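Local coordinates for protein galectin (Xenopus laevis, PDB 3WUC) that probably binds beta-galactosides such as lactose, as a proto-type galectin of the skin, at residues Leu92-Leu104 against Ile110-Asn122. Sequence-based numbering, arbitrary orientation. Where two conformers were deposited one is given.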
loop_
_atom_site.group_PDB
_atom_site.type_symbol
_atom_site.label_atom_id
_atom_site.label_comp_id
_atom_site.label_asym_id
_atom_site.label_seq_id
_atom_site.Cartn_x
_atom_site.Cartn_y
_atom_site.Cartn_z
ATOM N N LEU B 92 -2.938 -9.198 -9.046
ATOM C CA LEU B 92 -2.055 -10.181 -9.623
ATOM C C LEU B 92 -0.623 -9.797 -9.323
ATOM O O LEU B 92 -0.288 -8.604 -9.435
ATOM C CB LEU B 92 -2.284 -10.269 -11.172
ATOM C CG LEU B 92 -3.661 -10.829 -11.629
ATOM C CD1 LEU B 92 -3.870 -10.576 -13.133
ATOM C CD2 LEU B 92 -3.631 -12.317 -11.411
ATOM N N ILE B 93 0.195 -10.734 -8.921
ATOM C CA ILE B 93 1.600 -10.464 -8.595
ATOM C C ILE B 93 2.441 -11.332 -9.542
ATOM O O ILE B 93 2.182 -12.507 -9.730
ATOM C CB ILE B 93 1.921 -10.745 -7.122
ATOM C CG1 ILE B 93 1.061 -9.838 -6.291
ATOM C CG2 ILE B 93 3.364 -10.507 -6.893
ATOM C CD1 ILE B 93 1.192 -10.190 -4.823
ATOM N N PHE B 94 3.462 -10.750 -10.155
ATOM C CA PHE B 94 4.338 -11.468 -11.101
ATOM C C PHE B 94 5.746 -11.458 -10.584
ATOM O O PHE B 94 6.323 -10.384 -10.435
ATOM C CB PHE B 94 4.272 -10.796 -12.481
ATOM C CG PHE B 94 2.888 -10.695 -13.072
ATOM C CD1 PHE B 94 2.001 -9.735 -12.754
ATOM C CD2 PHE B 94 2.492 -11.687 -13.978
ATOM C CE1 PHE B 94 0.712 -9.662 -13.262
ATOM C CE2 PHE B 94 1.188 -11.604 -14.546
ATOM C CZ PHE B 94 0.363 -10.643 -14.198
ATOM N N ASP B 95 6.315 -12.609 -10.321
ATOM C CA ASP B 95 7.701 -12.761 -9.880
ATOM C C ASP B 95 8.546 -12.987 -11.131
ATOM O O ASP B 95 8.313 -13.945 -11.837
ATOM C CB ASP B 95 7.897 -14.018 -9.012
ATOM C CG ASP B 95 7.223 -13.984 -7.736
ATOM O OD1 ASP B 95 6.799 -12.869 -7.348
ATOM O OD2 ASP B 95 7.096 -15.125 -7.125
ATOM N N PHE B 96 9.437 -12.085 -11.471
ATOM C CA PHE B 96 10.251 -12.230 -12.647
ATOM C C PHE B 96 11.532 -13.006 -12.360
ATOM O O PHE B 96 12.385 -12.555 -11.575
ATOM C CB PHE B 96 10.552 -10.856 -13.136
ATOM C CG PHE B 96 11.342 -10.779 -14.418
ATOM C CD1 PHE B 96 11.262 -11.741 -15.373
ATOM C CD2 PHE B 96 12.104 -9.658 -14.647
ATOM C CE1 PHE B 96 12.017 -11.636 -16.588
ATOM C CE2 PHE B 96 12.831 -9.473 -15.834
ATOM C CZ PHE B 96 12.786 -10.480 -16.831
ATOM N N GLU B 97 11.635 -14.215 -12.980
ATOM C CA GLU B 97 12.800 -15.081 -12.902
ATOM C C GLU B 97 12.845 -15.744 -14.271
ATOM O O GLU B 97 11.940 -15.530 -15.128
ATOM C CB GLU B 97 12.662 -16.111 -11.758
ATOM C CG GLU B 97 12.454 -15.487 -10.391
ATOM C CD GLU B 97 13.676 -14.861 -9.773
ATOM O OE1 GLU B 97 14.738 -14.890 -10.404
ATOM O OE2 GLU B 97 13.577 -14.299 -8.645
ATOM N N ASP B 98 13.846 -16.629 -14.485
ATOM C CA ASP B 98 13.845 -17.442 -15.671
ATOM C C ASP B 98 12.552 -18.128 -15.916
ATOM O O ASP B 98 12.113 -18.323 -17.074
ATOM C CB ASP B 98 14.989 -18.524 -15.574
ATOM C CG ASP B 98 16.408 -17.874 -15.634
ATOM O OD1 ASP B 98 16.562 -16.702 -16.048
ATOM O OD2 ASP B 98 17.396 -18.566 -15.325
ATOM N N CYS B 99 11.901 -18.569 -14.843
ATOM C CA CYS B 99 10.509 -19.006 -14.878
ATOM C C CYS B 99 9.691 -17.957 -14.128
ATOM O O CYS B 99 9.986 -17.733 -12.940
ATOM C CB CYS B 99 10.345 -20.303 -14.195
ATOM S SG CYS B 99 8.680 -20.995 -14.418
ATOM N N ILE B 100 8.809 -17.269 -14.821
ATOM C CA ILE B 100 7.884 -16.298 -14.200
ATOM C C ILE B 100 6.930 -17.057 -13.343
ATOM O O ILE B 100 6.499 -18.179 -13.691
ATOM C CB ILE B 100 7.215 -15.429 -15.264
ATOM C CG1 ILE B 100 8.327 -14.614 -15.932
ATOM C CG2 ILE B 100 6.090 -14.530 -14.691
ATOM C CD1 ILE B 100 7.883 -13.872 -17.179
ATOM N N THR B 101 6.602 -16.501 -12.159
ATOM C CA THR B 101 5.544 -17.027 -11.363
ATOM C C THR B 101 4.369 -16.011 -11.335
ATOM O O THR B 101 4.580 -14.885 -10.874
ATOM C CB THR B 101 5.960 -17.391 -9.919
ATOM O OG1 THR B 101 7.033 -18.375 -9.945
ATOM C CG2 THR B 101 4.778 -17.986 -9.214
ATOM N N VAL B 102 3.204 -16.399 -11.813
ATOM C CA VAL B 102 1.976 -15.589 -11.728
ATOM C C VAL B 102 1.245 -16.017 -10.423
ATOM O O VAL B 102 0.793 -17.183 -10.333
ATOM C CB VAL B 102 1.011 -15.721 -12.903
ATOM C CG1 VAL B 102 -0.129 -14.762 -12.797
ATOM C CG2 VAL B 102 1.831 -15.606 -14.243
ATOM N N HIS B 103 1.244 -15.141 -9.414
ATOM C CA HIS B 103 0.512 -15.356 -8.160
ATOM C C HIS B 103 -0.905 -14.888 -8.315
ATOM O O HIS B 103 -1.209 -13.686 -8.426
ATOM C CB HIS B 103 1.132 -14.606 -7.002
ATOM C CG HIS B 103 2.489 -15.070 -6.636
ATOM N ND1 HIS B 103 2.703 -16.073 -5.702
ATOM C CD2 HIS B 103 3.708 -14.782 -7.156
ATOM C CE1 HIS B 103 4.002 -16.289 -5.579
ATOM N NE2 HIS B 103 4.636 -15.514 -6.442
ATOM N N LEU B 104 -1.832 -15.818 -8.332
ATOM C CA LEU B 104 -3.204 -15.540 -8.394
ATOM C C LEU B 104 -3.759 -15.116 -6.982
ATOM O O LEU B 104 -3.164 -15.598 -5.977
ATOM C CB LEU B 104 -3.972 -16.772 -8.897
ATOM C CG LEU B 104 -3.546 -17.390 -10.267
ATOM C CD1 LEU B 104 -4.344 -18.550 -10.609
ATOM C CD2 LEU B 104 -3.659 -16.281 -11.326
ATOM N N ILE B 110 0.954 -19.861 -10.968
ATOM C CA ILE B 110 1.028 -20.429 -12.293
ATOM C C ILE B 110 2.450 -20.190 -12.783
ATOM O O ILE B 110 2.834 -19.048 -12.963
ATOM C CB ILE B 110 0.007 -19.728 -13.169
ATOM C CG1 ILE B 110 -1.323 -19.745 -12.437
ATOM C CG2 ILE B 110 -0.123 -20.393 -14.542
ATOM C CD1 ILE B 110 -1.717 -21.164 -12.159
ATOM N N PRO B 111 3.243 -21.252 -13.015
ATOM C CA PRO B 111 4.593 -21.031 -13.633
ATOM C C PRO B 111 4.439 -20.695 -15.106
ATOM O O PRO B 111 3.525 -21.193 -15.789
ATOM C CB PRO B 111 5.331 -22.376 -13.424
ATOM C CG PRO B 111 4.215 -23.361 -13.246
ATOM C CD PRO B 111 2.962 -22.695 -12.722
ATOM N N PHE B 112 5.296 -19.834 -15.608
ATOM C CA PHE B 112 5.289 -19.534 -17.014
ATOM C C PHE B 112 6.731 -19.301 -17.405
ATOM O O PHE B 112 7.341 -18.248 -17.139
ATOM C CB PHE B 112 4.360 -18.313 -17.358
ATOM C CG PHE B 112 4.009 -18.204 -18.782
ATOM C CD1 PHE B 112 3.334 -19.197 -19.495
ATOM C CD2 PHE B 112 4.454 -17.113 -19.513
ATOM C CE1 PHE B 112 3.048 -19.119 -20.846
ATOM C CE2 PHE B 112 4.139 -16.986 -20.845
ATOM C CZ PHE B 112 3.471 -17.998 -21.562
ATOM N N THR B 113 7.349 -20.284 -18.068
ATOM C CA THR B 113 8.777 -20.172 -18.367
ATOM C C THR B 113 9.002 -19.073 -19.402
ATOM O O THR B 113 8.154 -18.918 -20.314
ATOM C CB THR B 113 9.286 -21.501 -19.004
ATOM O OG1 THR B 113 9.027 -22.555 -18.100
ATOM C CG2 THR B 113 10.742 -21.444 -19.239
ATOM N N CYS B 114 10.111 -18.307 -19.280
ATOM C CA CYS B 114 10.433 -17.315 -20.271
ATOM C C CYS B 114 10.641 -18.017 -21.643
ATOM O O CYS B 114 11.496 -18.904 -21.706
ATOM C CB CYS B 114 11.673 -16.544 -19.934
ATOM S SG CYS B 114 11.403 -15.347 -18.601
ATOM N N ARG B 115 9.853 -17.663 -22.629
ATOM C CA ARG B 115 9.974 -18.312 -23.966
ATOM C C ARG B 115 11.036 -17.716 -24.839
ATOM O O ARG B 115 11.366 -18.283 -25.857
ATOM C CB ARG B 115 8.693 -18.240 -24.645
ATOM C CG ARG B 115 7.790 -19.280 -23.920
ATOM C CD ARG B 115 6.425 -19.101 -24.392
ATOM N NE ARG B 115 5.565 -20.227 -24.048
ATOM C CZ ARG B 115 4.287 -20.272 -24.401
ATOM N NH1 ARG B 115 3.534 -21.350 -24.073
ATOM N NH2 ARG B 115 3.737 -19.238 -25.033
ATOM N N PHE B 116 11.524 -16.540 -24.473
ATOM C CA PHE B 116 12.658 -15.890 -25.167
ATOM C C PHE B 116 13.549 -15.217 -24.136
ATOM O O PHE B 116 13.067 -14.945 -23.043
ATOM C CB PHE B 116 12.211 -14.918 -26.285
ATOM C CG PHE B 116 11.255 -13.819 -25.849
ATOM C CD1 PHE B 116 11.724 -12.610 -25.354
ATOM C CD2 PHE B 116 9.878 -14.004 -25.898
ATOM C CE1 PHE B 116 10.821 -11.608 -24.941
ATOM C CE2 PHE B 116 9.007 -13.004 -25.535
ATOM C CZ PHE B 116 9.483 -11.833 -25.024
ATOM N N PRO B 117 14.846 -15.001 -24.416
ATOM C CA PRO B 117 15.711 -14.403 -23.439
ATOM C C PRO B 117 15.286 -12.955 -23.148
ATOM O O PRO B 117 14.960 -12.163 -24.088
ATOM C CB PRO B 117 17.104 -14.470 -24.088
ATOM C CG PRO B 117 17.019 -15.722 -24.918
ATOM C CD PRO B 117 15.657 -15.631 -25.499
ATOM N N ILE B 118 15.176 -12.659 -21.869
ATOM C CA ILE B 118 14.830 -11.280 -21.438
ATOM C C ILE B 118 15.420 -11.017 -20.075
ATOM O O ILE B 118 15.359 -11.821 -19.231
ATOM C CB ILE B 118 13.309 -11.045 -21.448
ATOM C CG1 ILE B 118 12.973 -9.592 -21.058
ATOM C CG2 ILE B 118 12.646 -12.086 -20.572
ATOM C CD1 ILE B 118 11.549 -9.225 -21.445
ATOM N N GLU B 119 16.057 -9.873 -19.878
ATOM C CA GLU B 119 16.665 -9.554 -18.590
ATOM C C GLU B 119 15.927 -8.417 -17.879
ATOM O O GLU B 119 16.090 -8.274 -16.723
ATOM C CB GLU B 119 18.148 -9.221 -18.697
ATOM C CG GLU B 119 18.987 -10.538 -18.861
ATOM C CD GLU B 119 18.748 -11.592 -17.700
ATOM O OE1 GLU B 119 18.925 -11.279 -16.465
ATOM O OE2 GLU B 119 18.395 -12.764 -17.994
ATOM N N VAL B 120 15.157 -7.639 -18.610
ATOM C CA VAL B 120 14.415 -6.484 -18.030
ATOM C C VAL B 120 13.064 -6.411 -18.654
ATOM O O VAL B 120 12.921 -6.395 -19.880
ATOM C CB VAL B 120 15.176 -5.153 -18.222
ATOM C CG1 VAL B 120 14.429 -3.993 -17.592
ATOM C CG2 VAL B 120 16.568 -5.231 -17.660
ATOM N N ILE B 121 12.031 -6.356 -17.822
ATOM C CA ILE B 121 10.677 -6.009 -18.248
ATOM C C ILE B 121 10.429 -4.563 -18.100
ATOM O O ILE B 121 10.520 -3.974 -17.013
ATOM C CB ILE B 121 9.583 -6.808 -17.419
ATOM C CG1 ILE B 121 9.808 -8.314 -17.781
ATOM C CG2 ILE B 121 8.156 -6.295 -17.678
ATOM C CD1 ILE B 121 8.997 -9.167 -16.899
ATOM N N ASN B 122 10.265 -3.914 -19.206
ATOM C CA ASN B 122 10.026 -2.509 -19.189
ATOM C C ASN B 122 8.615 -2.038 -19.500
ATOM O O ASN B 122 8.222 -0.866 -19.310
ATOM C CB ASN B 122 10.967 -1.824 -20.184
ATOM C CG ASN B 122 12.333 -1.551 -19.647
ATOM O OD1 ASN B 122 12.510 -1.041 -18.496
ATOM N ND2 ASN B 122 13.330 -1.930 -20.406
#
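Phe-96 lies against the returning chain of 110-122, with Ile-121 over one face of its ring and Cys-114 SG at the edge. From CB, CG anti to the backbone N (chi1 -177°) carries the ring out to the chain at 118-121. The CD1 methyl of Ile-121 sits over the ring centre, 3.6 Å from the Phe-96 centroid, a CH-pi contact; CG1 of Ile-121 reaches Phe-96 CE2 and CZ. Farther out, Phe-96 CE1 reaches Ile-118 CG2 at 4.1 Å. At the far end, CZ approaches Ile-118 O (3.8 Å) and CE2 comes 3.6 Å from Glu-119 O. A flat aromatic suits the place, its face taking a methyl and its rim bridging to a chain too distant for backbone bonds (Phe-96 CA to Ile-121 CA 8.4 Å).

Strands 99-103 and 110-113 form an antiparallel hairpin. Ile-100 and Phe-112 exchange two backbone bonds, as do Val-102 and Ile-110, and Cys-114 N extends the ladder to Asp-98 O (3.0 Å). Beta-branched Val-102 and Ile-110 suit extended strands and meet CB to CB at 4.1 Å, while Leu-104 CD1 touches Ile-110 CG1 at 3.7 Å.

In the galectin beta-sandwich, this hairpin forms one edge of a five-stranded sheet, strand 109-113 outermost in the chain and 99-103 beside 89-96; Ile-100, Ile-110 and Phe-112 point inward onto strands 45-53 and 62-69 of the opposing sheet.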